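Local coordinates for protein Sfrice_029225 (Spodoptera frugiperda, PDB 6I50) that probably acts as a trimeric cytokine of the tumour necrosis factor family that binds tumour necrosis factor receptors, at residues Tyr77-Leu89 / Leu103-Lys117. Numbering follows the deposited sequence.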
ATOM      1  N   TYR A  77       4.428  -7.230  10.315  1.00 10.97           N
ATOM      2  CA  TYR A  77       5.859  -7.451  10.120  1.00 12.73           C
ATOM      3  C   TYR A  77       6.209  -8.780  10.780  1.00 16.22           C
ATOM      4  O   TYR A  77       6.274  -8.878  12.007  1.00 13.99           O
ATOM      5  CB  TYR A  77       6.645  -6.285  10.711  1.00 13.06           C
ATOM      6  CG  TYR A  77       8.112  -6.207  10.346  1.00  9.54           C
ATOM      7  CD1 TYR A  77       9.023  -7.134  10.835  1.00 12.34           C
ATOM      8  CD2 TYR A  77       8.594  -5.166   9.563  1.00 14.90           C
ATOM      9  CE1 TYR A  77      10.366  -7.046  10.526  1.00 18.43           C
ATOM     10  CE2 TYR A  77       9.939  -5.072   9.250  1.00 14.07           C
ATOM     11  CZ  TYR A  77      10.816  -6.009   9.737  1.00 21.36           C
ATOM     12  OH  TYR A  77      12.156  -5.920   9.433  1.00 29.86           O
ATOM     13  N   TYR A  78       6.436  -9.806   9.965  1.00 12.73           N
ATOM     14  CA  TYR A  78       6.775 -11.124  10.485  1.00 12.38           C
ATOM     15  C   TYR A  78       8.275 -11.262  10.686  1.00 10.53           C
ATOM     16  O   TYR A  78       9.077 -10.746   9.900  1.00 15.33           O
ATOM     17  CB  TYR A  78       6.287 -12.223   9.538  1.00 11.33           C
ATOM     18  CG  TYR A  78       4.783 -12.287   9.404  1.00 10.19           C
ATOM     19  CD1 TYR A  78       4.013 -13.036  10.285  1.00 10.44           C
ATOM     20  CD2 TYR A  78       4.133 -11.593   8.393  1.00 14.81           C
ATOM     21  CE1 TYR A  78       2.629 -13.089  10.156  1.00 12.08           C
ATOM     22  CE2 TYR A  78       2.764 -11.643   8.253  1.00 16.83           C
ATOM     23  CZ  TYR A  78       2.016 -12.388   9.134  1.00 15.72           C
ATOM     24  OH  TYR A  78       0.647 -12.424   8.977  1.00 14.14           O
ATOM     25  N   LEU A  79       8.648 -11.967  11.747  1.00 11.85           N
ATOM     26  CA  LEU A  79      10.025 -12.395  11.986  1.00 13.64           C
ATOM     27  C   LEU A  79       9.855 -13.865  12.342  1.00 16.04           C
ATOM     28  O   LEU A  79       9.657 -14.218  13.508  1.00 15.91           O
ATOM     29  CB  LEU A  79      10.709 -11.584  13.089  1.00 14.97           C
ATOM     30  CG  LEU A  79      12.192 -11.904  13.299  1.00 18.04           C
ATOM     31  CD1 LEU A  79      12.921 -11.885  11.966  1.00 27.79           C
ATOM     32  CD2 LEU A  79      12.832 -10.925  14.268  1.00 21.03           C
ATOM     33  N   ASP A  80       9.890 -14.717  11.323  1.00 15.41           N
ATOM     34  CA  ASP A  80       9.359 -16.061  11.459  1.00 15.88           C
ATOM     35  C   ASP A  80      10.145 -16.989  10.549  1.00 15.98           C
ATOM     36  O   ASP A  80      10.741 -16.557   9.558  1.00 19.45           O
ATOM     37  CB  ASP A  80       7.863 -16.088  11.118  1.00 17.03           C
ATOM     38  CG  ASP A  80       7.173 -17.343  11.610  1.00 24.56           C
ATOM     39  OD1 ASP A  80       6.673 -17.345  12.754  1.00 27.36           O
ATOM     40  OD2 ASP A  80       7.125 -18.325  10.842  1.00 28.78           O
ATOM     41  N   SER A  81      10.134 -18.274  10.890  1.00 14.83           N
ATOM     42  CA  SER A  81      10.892 -19.261  10.134  1.00 16.79           C
ATOM     43  C   SER A  81      10.034 -20.074   9.170  1.00 15.68           C
ATOM     44  O   SER A  81      10.582 -20.890   8.425  1.00 19.43           O
ATOM     45  CB  SER A  81      11.636 -20.205  11.088  1.00 22.40           C
ATOM     46  OG  SER A  81      10.738 -20.845  11.972  1.00 25.94           O
ATOM     47  N   HIS A  82       8.717 -19.880   9.158  1.00 13.33           N
ATOM     48  CA  HIS A  82       7.871 -20.622   8.229  1.00 16.69           C
ATOM     49  C   HIS A  82       8.068 -20.135   6.795  1.00 19.19           C
ATOM     50  O   HIS A  82       8.409 -18.975   6.549  1.00 18.51           O
ATOM     51  CB  HIS A  82       6.400 -20.498   8.624  1.00 16.49           C
ATOM     52  CG  HIS A  82       6.037 -21.301   9.831  1.00 21.42           C
ATOM     53  ND1 HIS A  82       6.091 -20.788  11.109  1.00 23.81           N
ATOM     54  CD2 HIS A  82       5.644 -22.590   9.960  1.00 26.36           C
ATOM     55  CE1 HIS A  82       5.734 -21.722  11.972  1.00 29.12           C
ATOM     56  NE2 HIS A  82       5.462 -22.828  11.301  1.00 27.67           N
ATOM     57  N   ASP A  83       7.848 -21.045   5.840  1.00 16.56           N
ATOM     58  CA  ASP A  83       8.007 -20.692   4.433  1.00 18.00           C
ATOM     59  C   ASP A  83       6.949 -19.698   3.981  1.00 21.31           C
ATOM     60  O   ASP A  83       7.234 -18.838   3.140  1.00 21.95           O
ATOM     61  CB  ASP A  83       7.949 -21.944   3.558  1.00 20.42           C
ATOM     62  CG  ASP A  83       9.241 -22.742   3.586  1.00 30.93           C
ATOM     63  OD1 ASP A  83      10.264 -22.216   4.072  1.00 30.51           O
ATOM     64  OD2 ASP A  83       9.230 -23.901   3.119  1.00 33.18           O
ATOM     65  N   THR A  84       5.735 -19.793   4.524  1.00 16.48           N
ATOM     66  CA  THR A  84       4.629 -18.929   4.135  1.00 13.76           C
ATOM     67  C   THR A  84       4.101 -18.181   5.347  1.00 16.21           C
ATOM     68  O   THR A  84       3.863 -18.783   6.401  1.00 15.99           O
ATOM     69  CB  THR A  84       3.498 -19.739   3.498  1.00 17.88           C
ATOM     70  OG1 THR A  84       3.988 -20.411   2.329  1.00 22.09           O
ATOM     71  CG2 THR A  84       2.337 -18.836   3.121  1.00 20.66           C
ATOM     72  N   ILE A  85       3.933 -16.871   5.197  1.00 15.49           N
ATOM     73  CA  ILE A  85       3.266 -16.037   6.185  1.00 14.67           C
ATOM     74  C   ILE A  85       2.130 -15.318   5.472  1.00 17.11           C
ATOM     75  O   ILE A  85       2.282 -14.884   4.323  1.00 18.44           O
ATOM     76  CB  ILE A  85       4.239 -15.048   6.860  1.00 16.75           C
ATOM     77  CG1 ILE A  85       5.104 -14.323   5.827  1.00 28.97           C
ATOM     78  CG2 ILE A  85       5.150 -15.786   7.834  1.00 15.79           C
ATOM     79  CD1 ILE A  85       4.597 -12.953   5.449  1.00 36.83           C
ATOM     80  N   SER A  86       0.981 -15.232   6.134  1.00 17.67           N
ATOM     81  CA  SER A  86      -0.190 -14.648   5.501  1.00 14.23           C
ATOM     82  C   SER A  86      -1.160 -14.206   6.583  1.00 16.46           C
ATOM     83  O   SER A  86      -1.282 -14.865   7.622  1.00 16.12           O
ATOM     84  CB  SER A  86      -0.851 -15.650   4.543  1.00 13.66           C
ATOM     85  OG  SER A  86      -2.028 -15.119   3.953  1.00 15.78           O
ATOM     86  N   TRP A  87      -1.832 -13.086   6.343  1.00  7.93           N
ATOM     87  CA  TRP A  87      -2.883 -12.620   7.236  1.00 10.38           C
ATOM     88  C   TRP A  87      -4.169 -12.363   6.460  1.00 15.49           C
ATOM     89  O   TRP A  87      -4.167 -12.180   5.234  1.00 11.52           O
ATOM     90  CB  TRP A  87      -2.471 -11.352   8.015  1.00 11.21           C
ATOM     91  CG  TRP A  87      -2.074 -10.147   7.198  1.00 10.28           C
ATOM     92  CD1 TRP A  87      -0.808  -9.676   7.003  1.00  9.10           C
ATOM     93  CD2 TRP A  87      -2.951  -9.229   6.530  1.00 11.11           C
ATOM     94  NE1 TRP A  87      -0.836  -8.528   6.240  1.00 11.49           N
ATOM     95  CE2 TRP A  87      -2.141  -8.234   5.932  1.00 10.28           C
ATOM     96  CE3 TRP A  87      -4.339  -9.155   6.369  1.00 11.11           C
ATOM     97  CZ2 TRP A  87      -2.673  -7.187   5.182  1.00  8.64           C
ATOM     98  CZ3 TRP A  87      -4.866  -8.114   5.622  1.00 12.47           C
ATOM     99  CH2 TRP A  87      -4.034  -7.147   5.034  1.00  9.50           C
ATOM    100  N   VAL A  88      -5.276 -12.360   7.206  1.00  9.51           N
ATOM    101  CA  VAL A  88      -6.598 -12.035   6.681  1.00 10.43           C
ATOM    102  C   VAL A  88      -7.227 -10.974   7.572  1.00 11.27           C
ATOM    103  O   VAL A  88      -7.022 -10.964   8.790  1.00 12.03           O
ATOM    104  CB  VAL A  88      -7.518 -13.273   6.590  1.00  9.73           C
ATOM    105  CG1 VAL A  88      -7.119 -14.136   5.397  1.00 12.84           C
ATOM    106  CG2 VAL A  88      -7.468 -14.070   7.875  1.00 11.54           C
ATOM    107  N   LEU A  89      -7.987 -10.072   6.955  1.00  9.55           N
ATOM    108  CA  LEU A  89      -8.748  -9.061   7.670  1.00  8.73           C
ATOM    109  C   LEU A  89     -10.182  -9.564   7.798  1.00 11.91           C
ATOM    110  O   LEU A  89     -10.861  -9.744   6.787  1.00 11.65           O
ATOM    111  CB  LEU A  89      -8.700  -7.731   6.915  1.00  9.76           C
ATOM    112  CG  LEU A  89      -9.505  -6.601   7.553  1.00 10.52           C
ATOM    113  CD1 LEU A  89      -8.906  -6.216   8.899  1.00 10.43           C
ATOM    114  CD2 LEU A  89      -9.584  -5.386   6.640  1.00 11.21           C
ATOM    115  N   LEU A 103      -9.794  -8.759   3.115  1.00 12.86           N
ATOM    116  CA  LEU A 103      -8.465  -8.487   2.587  1.00 14.11           C
ATOM    117  C   LEU A 103      -7.541  -9.618   3.007  1.00 14.34           C
ATOM    118  O   LEU A 103      -7.693 -10.183   4.092  1.00 10.57           O
ATOM    119  CB  LEU A 103      -7.945  -7.144   3.116  1.00 16.36           C
ATOM    120  CG  LEU A 103      -7.034  -6.229   2.321  1.00 26.83           C
ATOM    121  CD1 LEU A 103      -7.603  -5.973   0.933  1.00 27.77           C
ATOM    122  CD2 LEU A 103      -6.893  -4.926   3.102  1.00 18.05           C
ATOM    123  N   GLN A 104      -6.583  -9.948   2.143  1.00  9.86           N
ATOM    124  CA  GLN A 104      -5.603 -10.974   2.466  1.00 13.28           C
ATOM    125  C   GLN A 104      -4.257 -10.598   1.865  1.00 13.52           C
ATOM    126  O   GLN A 104      -4.193 -10.023   0.775  1.00 15.94           O
ATOM    127  CB  GLN A 104      -6.034 -12.353   1.956  1.00 12.83           C
ATOM    128  CG  GLN A 104      -5.083 -13.480   2.361  1.00 13.06           C
ATOM    129  CD  GLN A 104      -5.676 -14.856   2.142  1.00 21.36           C
ATOM    130  OE1 GLN A 104      -6.812 -14.990   1.699  1.00 21.75           O
ATOM    131  NE2 GLN A 104      -4.904 -15.888   2.458  1.00 20.32           N
ATOM    132  N   CYS A 105      -3.192 -10.924   2.595  1.00 12.63           N
ATOM    133  CA  CYS A 105      -1.815 -10.700   2.184  1.00  9.90           C
ATOM    134  C   CYS A 105      -1.044 -11.998   2.375  1.00 10.35           C
ATOM    135  O   CYS A 105      -1.316 -12.756   3.309  1.00 10.54           O
ATOM    136  CB  CYS A 105      -1.174  -9.572   3.010  1.00 12.44           C
ATOM    137  SG  CYS A 105       0.463  -9.033   2.497  1.00 16.35           S
ATOM    138  N   ALA A 106      -0.086 -12.266   1.483  1.00 10.77           N
ATOM    139  CA  ALA A 106       0.705 -13.483   1.626  1.00 13.07           C
ATOM    140  C   ALA A 106       2.114 -13.252   1.100  1.00 11.25           C
ATOM    141  O   ALA A 106       2.323 -12.505   0.142  1.00 10.96           O
ATOM    142  CB  ALA A 106       0.056 -14.667   0.897  1.00 11.98           C
ATOM    143  N   GLN A 107       3.080 -13.893   1.748  1.00 12.53           N
ATOM    144  CA  GLN A 107       4.459 -13.920   1.278  1.00 13.71           C
ATOM    145  C   GLN A 107       5.004 -15.319   1.506  1.00 16.18           C
ATOM    146  O   GLN A 107       4.712 -15.938   2.532  1.00 18.35           O
ATOM    147  CB  GLN A 107       5.321 -12.882   2.004  1.00 17.81           C
ATOM    148  CG  GLN A 107       6.592 -12.452   1.273  1.00 38.11           C
ATOM    149  CD  GLN A 107       7.745 -13.428   1.443  1.00 56.24           C
ATOM    150  OE1 GLN A 107       8.694 -13.430   0.653  1.00 57.10           O
ATOM    151  NE2 GLN A 107       7.676 -14.256   2.482  1.00 58.09           N
ATOM    152  N   SER A 108       5.801 -15.821   0.562  1.00 17.75           N
ATOM    153  CA  SER A 108       6.233 -17.208   0.639  1.00 19.87           C
ATOM    154  C   SER A 108       7.552 -17.404  -0.091  1.00 22.99           C
ATOM    155  O   SER A 108       7.766 -16.854  -1.175  1.00 23.93           O
ATOM    156  CB  SER A 108       5.176 -18.155   0.052  1.00 21.52           C
ATOM    157  OG  SER A 108       5.506 -19.520   0.300  1.00 27.97           O
ATOM    158  N   SER A 109       8.430 -18.191   0.518  1.00 25.59           N
ATOM    159  CA  SER A 109       9.653 -18.628  -0.135  1.00 25.99           C
ATOM    160  C   SER A 109      10.075 -19.936   0.509  1.00 24.68           C
ATOM    161  O   SER A 109       9.790 -20.180   1.684  1.00 26.11           O
ATOM    162  CB  SER A 109      10.769 -17.585  -0.021  1.00 29.70           C
ATOM    163  OG  SER A 109      11.191 -17.457   1.325  1.00 31.11           O
ATOM    164  N   TYR A 110      10.743 -20.780  -0.269  1.00 25.72           N
ATOM    165  CA  TYR A 110      11.125 -22.100   0.199  1.00 24.98           C
ATOM    166  C   TYR A 110      12.503 -22.063   0.845  1.00 26.86           C
ATOM    167  O   TYR A 110      13.440 -21.462   0.311  1.00 32.24           O
ATOM    168  CB  TYR A 110      11.117 -23.112  -0.951  1.00 27.35           C
ATOM    169  CG  TYR A 110      11.528 -24.506  -0.519  1.00 30.83           C
ATOM    170  CD1 TYR A 110      10.595 -25.402  -0.009  1.00 35.84           C
ATOM    171  CD2 TYR A 110      12.853 -24.919  -0.606  1.00 37.75           C
ATOM    172  CE1 TYR A 110      10.970 -26.672   0.398  1.00 38.23           C
ATOM    173  CE2 TYR A 110      13.236 -26.185  -0.199  1.00 40.40           C
ATOM    174  CZ  TYR A 110      12.291 -27.056   0.300  1.00 43.15           C
ATOM    175  OH  TYR A 110      12.674 -28.316   0.702  1.00 47.48           O
ATOM    176  N   SER A 111      12.615 -22.713   2.000  1.00 22.16           N
ATOM    177  CA  SER A 111      13.898 -22.938   2.646  1.00 21.42           C
ATOM    178  C   SER A 111      13.912 -24.350   3.208  1.00 21.81           C
ATOM    179  O   SER A 111      12.884 -24.863   3.652  1.00 22.41           O
ATOM    180  CB  SER A 111      14.162 -21.922   3.761  1.00 34.62           C
ATOM    181  OG  SER A 111      13.177 -22.032   4.768  1.00 40.55           O
ATOM    182  N   THR A 112      15.090 -24.979   3.185  1.00 21.12           N
ATOM    183  CA  THR A 112      15.193 -26.347   3.680  1.00 20.83           C
ATOM    184  C   THR A 112      15.249 -26.403   5.203  1.00 21.49           C
ATOM    185  O   THR A 112      14.848 -27.410   5.795  1.00 25.78           O
ATOM    186  CB  THR A 112      16.427 -27.035   3.089  1.00 33.14           C
ATOM    187  OG1 THR A 112      17.608 -26.348   3.519  1.00 42.20           O
ATOM    188  CG2 THR A 112      16.369 -27.017   1.569  1.00 31.32           C
ATOM    189  N   GLU A 113      15.734 -25.345   5.849  1.00 18.36           N
ATOM    190  CA  GLU A 113      15.820 -25.299   7.298  1.00 18.32           C
ATOM    191  C   GLU A 113      15.045 -24.104   7.845  1.00 19.39           C
ATOM    192  O   GLU A 113      14.882 -23.092   7.151  1.00 19.17           O
ATOM    193  CB  GLU A 113      17.282 -25.218   7.755  1.00 17.69           C
ATOM    194  CG  GLU A 113      18.163 -26.356   7.253  1.00 18.34           C
ATOM    195  CD  GLU A 113      17.761 -27.711   7.820  1.00 20.80           C
ATOM    196  OE1 GLU A 113      17.020 -27.749   8.827  1.00 17.87           O
ATOM    197  OE2 GLU A 113      18.194 -28.737   7.255  1.00 18.65           O
ATOM    198  N   PRO A 114      14.552 -24.191   9.081  1.00 16.63           N
ATOM    199  CA  PRO A 114      13.756 -23.090   9.643  1.00 20.47           C
ATOM    200  C   PRO A 114      14.599 -21.896  10.060  1.00 24.42           C
ATOM    201  O   PRO A 114      15.030 -21.807  11.213  1.00 30.15           O
ATOM    202  CB  PRO A 114      13.080 -23.736  10.857  1.00 16.88           C
ATOM    203  CG  PRO A 114      14.017 -24.835  11.253  1.00 17.31           C
ATOM    204  CD  PRO A 114      14.587 -25.364   9.972  1.00 16.22           C
ATOM    205  N   ILE A 115      14.818 -20.961   9.138  1.00 19.62           N
ATOM    206  CA  ILE A 115      15.611 -19.762   9.394  1.00 20.16           C
ATOM    207  C   ILE A 115      14.658 -18.596   9.619  1.00 21.06           C
ATOM    208  O   ILE A 115      13.795 -18.325   8.775  1.00 24.66           O
ATOM    209  CB  ILE A 115      16.567 -19.473   8.228  1.00 30.19           C
ATOM    210  CG1 ILE A 115      17.372 -20.726   7.875  1.00 36.57           C
ATOM    211  CG2 ILE A 115      17.481 -18.303   8.562  1.00 37.29           C
ATOM    212  CD1 ILE A 115      18.186 -21.276   9.027  1.00 39.35           C
ATOM    213  N   ASP A 116      14.800 -17.909  10.753  1.00 22.57           N
ATOM    214  CA  ASP A 116      13.987 -16.727  11.013  1.00 24.17           C
ATOM    215  C   ASP A 116      14.365 -15.629  10.031  1.00 28.01           C
ATOM    216  O   ASP A 116      15.551 -15.373   9.803  1.00 26.46           O
ATOM    217  CB  ASP A 116      14.188 -16.234  12.448  1.00 32.22           C
ATOM    218  CG  ASP A 116      13.486 -17.102  13.474  1.00 40.23           C
ATOM    219  OD1 ASP A 116      12.473 -17.742  13.128  1.00 41.81           O
ATOM    220  OD2 ASP A 116      13.948 -17.136  14.635  1.00 48.78           O
ATOM    221  N   LYS A 117      13.364 -14.976   9.446  1.00 21.67           N
ATOM    222  CA  LYS A 117      13.673 -13.888   8.532  1.00 21.87           C
ATOM    223  C   LYS A 117      12.558 -12.864   8.551  1.00 16.57           C
ATOM    224  O   LYS A 117      11.394 -13.210   8.796  1.00 16.84           O
ATOM    225  CB  LYS A 117      13.907 -14.387   7.101  1.00 25.87           C
ATOM    226  CG  LYS A 117      12.772 -15.166   6.510  1.00 22.40           C
ATOM    227  CD  LYS A 117      13.333 -16.153   5.510  1.00 28.27           C
ATOM    228  CE  LYS A 117      12.561 -17.450   5.543  1.00 38.43           C
ATOM    229  NZ  LYS A 117      11.147 -17.248   5.122  1.00 44.10           N
TER
HETATM  230  O   HOH W   1       8.916 -16.624   7.389  1.00 36.58           O
HETATM  231  O   HOH W   2      12.851 -20.415   6.750  1.00 28.77           O
HETATM  232  O   HOH W   3      10.254 -25.964   3.941  1.00 31.88           O
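With CG held between its backbone N and carbonyl carbon (chi1 58°), Trp-87 lays its indole against Cys-105, whose SG, anti to its own N (chi1 -173°), goes on to the disulfide with Cys-121. Cys-105 CB sits over one indole face, 3.6 Å from the centroid of the five-membered ring, a CH-pi contact suited to a broad, flat side chain; the benzo carbons CZ3 and CH2 run alongside the Leu-103 side chain. Trp-87 NE1 is satisfied by the Cys-121 carbonyl. Cutting this side chain back to an alanine is likely to open a gap beneath Cys-105 CB and take the indole N-H from that carbonyl. On the other sheet face, small hydroxyls fit close to the backbone: Ser-86 OG donates to Cys-105 O (2.6 Å), which Trp-87 N meets from the opposite face of its plane, while Thr-84 OG1 and Ser-108 OG share a hydrogen bond of 2.7 Å. Past the hairpin, where Asp-80 pairs with Lys-117, water bridges Lys-117 NZ to the carbonyls of Asp-80 and His-82. Strands 84-92 and 100-108 form an antiparallel hairpin of the TNF jelly roll; strand 134-139 flanks 84-92, strand 117-129 of the facing sheet packs against Trp-87, and Ser-120 and Asn-119 of a second subunit accept from Ala-106 N and Ser-108 N.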